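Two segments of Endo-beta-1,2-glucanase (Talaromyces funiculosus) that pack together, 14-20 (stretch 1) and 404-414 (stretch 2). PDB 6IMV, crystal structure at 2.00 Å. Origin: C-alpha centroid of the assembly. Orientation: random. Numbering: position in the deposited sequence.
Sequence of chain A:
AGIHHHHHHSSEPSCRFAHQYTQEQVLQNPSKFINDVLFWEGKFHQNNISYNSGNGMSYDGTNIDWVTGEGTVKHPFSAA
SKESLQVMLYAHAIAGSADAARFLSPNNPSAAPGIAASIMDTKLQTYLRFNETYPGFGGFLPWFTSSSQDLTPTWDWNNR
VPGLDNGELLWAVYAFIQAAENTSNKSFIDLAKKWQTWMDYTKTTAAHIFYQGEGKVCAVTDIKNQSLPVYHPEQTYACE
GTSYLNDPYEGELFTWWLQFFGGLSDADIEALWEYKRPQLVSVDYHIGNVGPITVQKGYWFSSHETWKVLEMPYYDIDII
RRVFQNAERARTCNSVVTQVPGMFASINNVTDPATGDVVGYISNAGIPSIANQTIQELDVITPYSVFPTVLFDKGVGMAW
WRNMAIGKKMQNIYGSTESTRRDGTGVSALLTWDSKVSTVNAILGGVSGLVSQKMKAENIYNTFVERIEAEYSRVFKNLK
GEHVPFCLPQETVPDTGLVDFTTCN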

# COMPACT_ATOMS: atom_id res chain seq x y z
N SER A 14 14.78 16.05 15.74
CA SER A 14 14.55 17.23 14.89
C SER A 14 13.73 16.80 13.67
O SER A 14 13.83 15.66 13.21
CB SER A 14 15.83 17.88 14.42
OG SER A 14 16.72 18.12 15.50
N CYS A 15 12.96 17.75 13.14
CA CYS A 15 12.19 17.52 11.95
C CYS A 15 13.09 17.05 10.79
O CYS A 15 12.72 16.16 10.04
CB CYS A 15 11.44 18.77 11.52
SG CYS A 15 10.28 18.41 10.19
N ARG A 16 14.26 17.68 10.67
CA ARG A 16 15.17 17.44 9.56
C ARG A 16 16.25 16.44 9.98
O ARG A 16 17.42 16.63 9.72
CB ARG A 16 15.75 18.79 9.10
CG ARG A 16 16.24 18.81 7.66
CD ARG A 16 15.10 18.68 6.66
NE ARG A 16 15.55 18.85 5.28
CZ ARG A 16 15.67 17.88 4.38
NH1 ARG A 16 15.54 16.60 4.73
NH2 ARG A 16 15.90 18.19 3.12
N PHE A 17 15.83 15.31 10.58
CA PHE A 17 16.75 14.33 11.17
C PHE A 17 17.51 13.54 10.10
O PHE A 17 18.59 13.01 10.39
CB PHE A 17 16.01 13.36 12.10
CG PHE A 17 15.04 12.44 11.40
CD1 PHE A 17 15.48 11.26 10.82
CD2 PHE A 17 13.69 12.77 11.30
CE1 PHE A 17 14.59 10.43 10.16
CE2 PHE A 17 12.81 11.92 10.66
CZ PHE A 17 13.26 10.76 10.09
N ALA A 18 16.98 13.46 8.87
CA ALA A 18 17.57 12.59 7.85
C ALA A 18 19.05 12.94 7.62
O ALA A 18 19.87 12.03 7.51
CB ALA A 18 16.79 12.65 6.57
N HIS A 19 19.39 14.24 7.58
CA HIS A 19 20.79 14.62 7.31
C HIS A 19 21.60 14.79 8.61
O HIS A 19 22.79 15.11 8.53
CB HIS A 19 20.89 15.83 6.37
CG HIS A 19 20.32 17.12 6.86
ND1 HIS A 19 19.84 18.07 5.97
CD2 HIS A 19 20.16 17.64 8.09
CE1 HIS A 19 19.43 19.13 6.64
NE2 HIS A 19 19.61 18.89 7.95
N GLN A 20 20.99 14.52 9.77
CA GLN A 20 21.70 14.43 11.05
C GLN A 20 22.45 13.09 11.18
O GLN A 20 23.34 12.97 12.03
CB GLN A 20 20.75 14.57 12.24
CG GLN A 20 20.20 15.98 12.44
CD GLN A 20 19.28 16.06 13.63
OE1 GLN A 20 18.56 15.12 13.95
NE2 GLN A 20 19.27 17.19 14.30
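Stretch 2 404-414: MAIGKKMQNIY

Stretch 2 begins in a helix that includes Met 404 and Ala 405, passes through a type II beta turn from Gly 407 to Met 410, closed by Met 410 N to Gly 407 O at 3.1 Å, and becomes extended at Gln 411 and Asn 412. It lies along stretch 1, which forms no regular helix or strand, in the reverse sense: Cys 15 CA is 6.0 Å from Ile 413 CA, Arg 16 CA 6.3 Å from Gln 411 CA, and His 19 CA 5.8 Å from Ile 406 CA. Together the two segments bury 496 Å², although nearly four hundred residues separate them in sequence.

Ser 14 makes no contact with stretch 2; its OG accepts a hydrogen bond from Gln 20 NE2 at 3.0 Å, which ties the two ends of stretch 1 together. At Cys 15 the packing begins, with SG 3.2 Å from Asn 412 O and 4.0 Å from Ile 413 CG2. A water bridges the backbones here, donating to Cys 15 O and to Asn 412 O, each 2.8 Å from its oxygen.

Arg 16 is the polar centre of the contact. Its CA-to-CB bond points sideways, but the long side chain brings the guanidinium to the successive carbonyls of Ala 405, Ile 406 and Gly 407. NH1 donates to Ala 405 O at 2.7 Å and to Gln 411 OE1 at 2.9 Å, while NH2 donates to Gly 407 O at 2.8 Å and, weakly, to Ile 406 O at 3.3 Å. The oxygens of Ala 405 and Gly 407 lie at the edge of the guanidinium, near its plane, where its N-H groups can reach them; Gln 411 N lies over one face. One side chain thus holds residues on both sides of the turn.

Gln 411 points toward stretch 1 and is touched by four of its residues, Cys 15 to Ala 18; Arg 16 and Ala 18 hydrogen-bond to it. The Phe 17 ring, with chi1 in the p well, presents a face to the amide, Gln 411 NE2 lying 3.2 Å from Phe 17 CE2. Next, Ala 18 N donates to Gln 411 OE1 at 3.1 Å, so that this oxygen accepts from both a backbone amide and the arginine. The methyl of Ala 18 also points toward stretch 2, where CB packs 3.9 Å from Ala 405 CB and 3.8 Å from Ile 406 CG1.

The contact thins at His 19, whose CB lies 3.8 Å from Ile 406 CG1 while the imidazole leads away. A second water, 2.6 Å from His 19 ND1, donates to Ile 406 O at 2.7 Å. Gln 20 lies beyond the contact.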

# COMPACT_ATOMS: atom_id res chain seq x y z
N MET A 404 16.86 9.87 -0.40
CA MET A 404 15.80 10.67 -1.01
C MET A 404 15.31 11.76 -0.04
O MET A 404 15.12 12.90 -0.45
CB MET A 404 14.64 9.76 -1.44
CG MET A 404 15.03 8.86 -2.60
SD MET A 404 13.67 7.80 -3.15
CE MET A 404 14.04 6.28 -2.27
N ALA A 405 15.16 11.42 1.25
CA ALA A 405 14.64 12.34 2.29
C ALA A 405 15.55 13.56 2.49
O ALA A 405 15.09 14.63 2.87
CB ALA A 405 14.45 11.61 3.59
N ILE A 406 16.84 13.39 2.23
CA ILE A 406 17.83 14.46 2.36
C ILE A 406 17.72 15.47 1.20
O ILE A 406 18.19 16.60 1.33
CB ILE A 406 19.23 13.84 2.50
CG1 ILE A 406 19.38 13.29 3.92
CG2 ILE A 406 20.33 14.81 2.15
CD1 ILE A 406 20.58 12.44 4.09
N GLY A 407 17.10 15.08 0.08
CA GLY A 407 16.80 16.05 -0.99
C GLY A 407 16.08 17.26 -0.43
O GLY A 407 15.39 17.18 0.58
N LYS A 408 16.28 18.43 -1.05
CA LYS A 408 15.64 19.65 -0.58
C LYS A 408 14.12 19.44 -0.55
O LYS A 408 13.55 18.87 -1.48
CB LYS A 408 16.01 20.85 -1.46
CG LYS A 408 17.46 21.27 -1.34
CD LYS A 408 17.80 21.80 0.02
CE LYS A 408 19.28 21.95 0.24
NZ LYS A 408 19.56 22.18 1.68
N LYS A 409 13.51 19.88 0.56
CA LYS A 409 12.06 19.86 0.82
C LYS A 409 11.51 18.44 0.99
O LYS A 409 10.32 18.27 0.96
CB LYS A 409 11.27 20.54 -0.31
CG LYS A 409 11.82 21.86 -0.81
CD LYS A 409 10.98 22.45 -1.95
CE LYS A 409 9.90 23.38 -1.46
NZ LYS A 409 10.44 24.71 -1.07
N MET A 410 12.37 17.43 1.22
CA MET A 410 11.90 16.05 1.19
C MET A 410 11.58 15.52 2.60
O MET A 410 11.11 14.39 2.74
CB MET A 410 12.90 15.16 0.46
CG MET A 410 12.81 15.32 -1.06
SD MET A 410 11.10 15.02 -1.66
CE MET A 410 10.98 13.25 -1.46
N GLN A 411 11.78 16.36 3.63
CA GLN A 411 11.15 16.16 4.93
C GLN A 411 10.29 17.38 5.27
O GLN A 411 10.56 18.52 4.84
CB GLN A 411 12.16 15.93 6.05
CG GLN A 411 12.95 14.64 5.93
CD GLN A 411 13.90 14.46 7.09
OE1 GLN A 411 14.92 15.16 7.21
NE2 GLN A 411 13.57 13.53 7.97
N ASN A 412 9.25 17.11 6.07
CA ASN A 412 8.31 18.12 6.53
C ASN A 412 7.85 17.73 7.94
O ASN A 412 8.20 16.66 8.42
CB ASN A 412 7.14 18.26 5.56
CG ASN A 412 6.40 16.96 5.33
OD1 ASN A 412 5.62 16.54 6.18
ND2 ASN A 412 6.64 16.33 4.19
N ILE A 413 7.04 18.59 8.57
CA ILE A 413 6.56 18.39 9.95
C ILE A 413 5.54 17.24 10.03
O ILE A 413 5.06 16.95 11.13
CB ILE A 413 5.97 19.68 10.56
CG1 ILE A 413 4.80 20.24 9.75
CG2 ILE A 413 7.06 20.72 10.77
CD1 ILE A 413 3.99 21.28 10.50
N TYR A 414 5.23 16.61 8.90
CA TYR A 414 4.40 15.40 8.87
C TYR A 414 5.20 14.19 8.34
O TYR A 414 4.60 13.19 7.93
CB TYR A 414 3.15 15.64 8.01
CG TYR A 414 2.50 16.98 8.21
CD1 TYR A 414 1.56 17.19 9.21
CD2 TYR A 414 2.83 18.06 7.39
CE1 TYR A 414 0.97 18.44 9.40
CE2 TYR A 414 2.24 19.30 7.55
CZ TYR A 414 1.31 19.49 8.56
OH TYR A 414 0.74 20.72 8.71
O HOH W 1 10.31 15.02 9.16
O HOH W 2 19.39 17.93 3.41